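PDB 3SN4: putative L-alanine-DL-glutamate epimerase from Burkholderia xenovorans LB400, which probably acts as a racemase or epimerase of the mandelate racemase/muconate lactonizing enzyme family and binds magnesium and 2-oxoglutarate. Local coordinates for residues K163-I168 / L217-F222. Sequence-based numbering, arbitrary orientation.
Sequences KTNIFI and LLDLNF. With MG (magnesium ion), chain B; AKG (2-oxoglutaric acid), chain C.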
loop_
_atom_site.group_PDB
_atom_site.type_symbol
_atom_site.label_atom_id
_atom_site.label_comp_id
_atom_site.label_asym_id
_atom_site.label_seq_id
_atom_site.Cartn_x
_atom_site.Cartn_y
_atom_site.Cartn_z
ATOM N N LYS A 163 -33.066 11.291 16.160
ATOM C CA LYS A 163 -31.647 11.228 16.556
ATOM C C LYS A 163 -31.429 11.768 17.956
ATOM O O LYS A 163 -31.842 12.894 18.262
ATOM C CB LYS A 163 -30.745 11.986 15.580
ATOM C CG LYS A 163 -29.266 11.648 15.770
ATOM C CD LYS A 163 -28.358 12.131 14.640
ATOM C CE LYS A 163 -28.000 13.625 14.787
ATOM N NZ LYS A 163 -27.367 14.183 13.548
ATOM N N THR A 164 -30.734 10.986 18.781
ATOM C CA THR A 164 -30.397 11.369 20.148
ATOM C C THR A 164 -28.890 11.417 20.325
ATOM O O THR A 164 -28.125 11.093 19.399
ATOM C CB THR A 164 -31.010 10.388 21.148
ATOM O OG1 THR A 164 -30.924 10.924 22.479
ATOM C CG2 THR A 164 -30.336 9.018 21.057
ATOM N N ASN A 165 -28.471 11.850 21.504
ATOM C CA ASN A 165 -27.052 11.994 21.850
ATOM C C ASN A 165 -26.751 11.179 23.117
ATOM O O ASN A 165 -27.378 10.158 23.311
ATOM C CB ASN A 165 -26.691 13.470 21.992
ATOM C CG ASN A 165 -27.020 14.253 20.758
ATOM O OD1 ASN A 165 -28.185 14.611 20.528
ATOM N ND2 ASN A 165 -26.000 14.548 19.949
ATOM N N ILE A 166 -25.787 11.588 23.943
ATOM C CA ILE A 166 -25.386 10.815 25.113
ATOM C C ILE A 166 -25.824 11.561 26.364
ATOM O O ILE A 166 -25.556 12.766 26.487
ATOM C CB ILE A 166 -23.841 10.586 25.168
ATOM C CG1 ILE A 166 -23.270 10.144 23.800
ATOM C CG2 ILE A 166 -23.499 9.551 26.225
ATOM C CD1 ILE A 166 -21.722 10.334 23.654
ATOM N N PHE A 167 -26.476 10.836 27.277
ATOM C CA PHE A 167 -27.049 11.398 28.515
ATOM C C PHE A 167 -26.775 10.517 29.711
ATOM O O PHE A 167 -26.763 9.291 29.587
ATOM C CB PHE A 167 -28.566 11.592 28.371
ATOM C CG PHE A 167 -28.916 12.544 27.281
ATOM C CD1 PHE A 167 -28.888 13.898 27.511
ATOM C CD2 PHE A 167 -29.200 12.091 26.016
ATOM C CE1 PHE A 167 -29.167 14.780 26.501
ATOM C CE2 PHE A 167 -29.467 12.969 25.004
ATOM C CZ PHE A 167 -29.437 14.309 25.245
ATOM N N ILE A 168 -26.554 11.154 30.861
ATOM C CA ILE A 168 -26.403 10.463 32.139
ATOM C C ILE A 168 -27.705 10.587 32.937
ATOM O O ILE A 168 -28.113 11.701 33.266
ATOM C CB ILE A 168 -25.253 11.073 32.977
ATOM C CG1 ILE A 168 -23.948 11.136 32.150
ATOM C CG2 ILE A 168 -25.105 10.327 34.326
ATOM C CD1 ILE A 168 -23.592 9.854 31.341
ATOM N N LEU A 217 -31.327 7.065 15.304
ATOM C CA LEU A 217 -29.985 7.467 14.997
ATOM C C LEU A 217 -29.306 7.844 16.318
ATOM O O LEU A 217 -29.954 8.370 17.217
ATOM C CB LEU A 217 -29.994 8.669 14.048
ATOM C CG LEU A 217 -30.409 8.411 12.586
ATOM C CD1 LEU A 217 -31.891 8.059 12.470
ATOM C CD2 LEU A 217 -30.080 9.597 11.693
ATOM N N LEU A 218 -28.000 7.588 16.418
ATOM C CA LEU A 218 -27.223 7.972 17.590
ATOM C C LEU A 218 -26.046 8.825 17.143
ATOM O O LEU A 218 -25.275 8.420 16.260
ATOM C CB LEU A 218 -26.743 6.733 18.335
ATOM C CG LEU A 218 -25.888 6.879 19.604
ATOM C CD1 LEU A 218 -26.605 7.630 20.753
ATOM C CD2 LEU A 218 -25.440 5.504 20.042
ATOM N N ASP A 219 -25.909 10.002 17.761
ATOM C CA ASP A 219 -24.771 10.891 17.504
ATOM C C ASP A 219 -23.875 10.914 18.723
ATOM O O ASP A 219 -24.316 11.257 19.828
ATOM C CB ASP A 219 -25.256 12.289 17.142
ATOM C CG ASP A 219 -24.179 13.167 16.504
ATOM O OD1 ASP A 219 -22.956 12.875 16.585
ATOM O OD2 ASP A 219 -24.577 14.203 15.926
ATOM N N LEU A 220 -22.618 10.517 18.505
ATOM C CA LEU A 220 -21.571 10.520 19.529
ATOM C C LEU A 220 -20.595 11.695 19.371
ATOM O O LEU A 220 -19.699 11.876 20.206
ATOM C CB LEU A 220 -20.821 9.182 19.484
ATOM C CG LEU A 220 -21.705 7.907 19.606
ATOM C CD1 LEU A 220 -20.845 6.624 19.347
ATOM C CD2 LEU A 220 -22.388 7.860 20.963
ATOM N N ASN A 221 -20.795 12.507 18.336
ATOM C CA ASN A 221 -20.033 13.750 18.095
ATOM C C ASN A 221 -18.524 13.468 18.261
ATOM O O ASN A 221 -18.051 12.452 17.746
ATOM C CB ASN A 221 -20.520 14.888 18.994
ATOM C CG ASN A 221 -21.963 15.260 18.755
ATOM O OD1 ASN A 221 -22.849 14.825 19.485
ATOM N ND2 ASN A 221 -22.206 16.076 17.735
ATOM N N PHE A 222 -17.791 14.328 18.971
ATOM C CA PHE A 222 -16.359 14.133 19.225
ATOM C C PHE A 222 -16.121 13.599 20.659
ATOM O O PHE A 222 -15.067 13.883 21.267
ATOM C CB PHE A 222 -15.588 15.459 19.103
ATOM C CG PHE A 222 -15.494 16.040 17.705
ATOM C CD1 PHE A 222 -14.382 15.759 16.891
ATOM C CD2 PHE A 222 -16.439 16.958 17.250
ATOM C CE1 PHE A 222 -14.242 16.341 15.612
ATOM C CE2 PHE A 222 -16.322 17.543 15.981
ATOM C CZ PHE A 222 -15.198 17.246 15.157
HETATM MG MG MG B . -23.629 15.333 14.411
HETATM C C1 AKG C . -25.697 17.385 14.503
HETATM O O1 AKG C . -26.659 18.174 14.272
HETATM O O2 AKG C . -25.663 16.232 13.968
HETATM C C2 AKG C . -24.570 17.806 15.379
HETATM O O5 AKG C . -23.720 16.993 15.735
HETATM C C3 AKG C . -24.340 19.235 15.813
HETATM C C4 AKG C . -24.850 19.692 17.192
HETATM C C5 AKG C . -24.506 18.933 18.463
HETATM O O3 AKG C . -25.121 17.859 18.673
HETATM O O4 AKG C . -23.679 19.428 19.284
HETATM O O HOH W 1 -26.351 15.670 17.281
HETATM O O HOH W 2 -21.785 14.622 14.924
#
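The magnesium and 2-oxoglutarate site is lined by K163 and D219, from the neighbouring parallel strands 161-168 and 215-219. D219 OD2 binds magnesium at 2.1 Å. E245 and E269 also bind the metal, as do water 2 and 2-oxoglutarate O2 and O5. K163 lays CG against L217 CB (3.5 Å), and its chain bends at chi3 (81°). K163 NZ donates to 2-oxoglutarate O2 at 2.7 Å. The same NZ forms a salt bridge with E245. The strands are part of the barrel sheet of the enolase superfamily, where metal and substrate ligands sit at the C-terminal strand ends. T164 N donates to L217 O at 3.1 Å, and D219 N to T164 O at 3.0 Å. K163 and L217 put their side chains on one face of the sheet, T164 and L218 on the other, against helix 193-210. Past T164 and D219, N165 ND2 donates to N221 OD1 at 3.2 Å. The bond is bent (135°), but the two amide planes are only 7° apart. N165 OD1 is hydrogen-bonded to T128 OG1, and ND2 also donates to water 1; together these are consistent with this orientation of the amide. N221 ND2 makes a weak bond to 2-oxoglutarate O5. N221 N donates to D219 OD1 (2.8 Å), closing an Asx turn; OD1 takes this N-H while OD2 is on the metal. I166 CD1 packs on L220 CD2 at 3.7 Å.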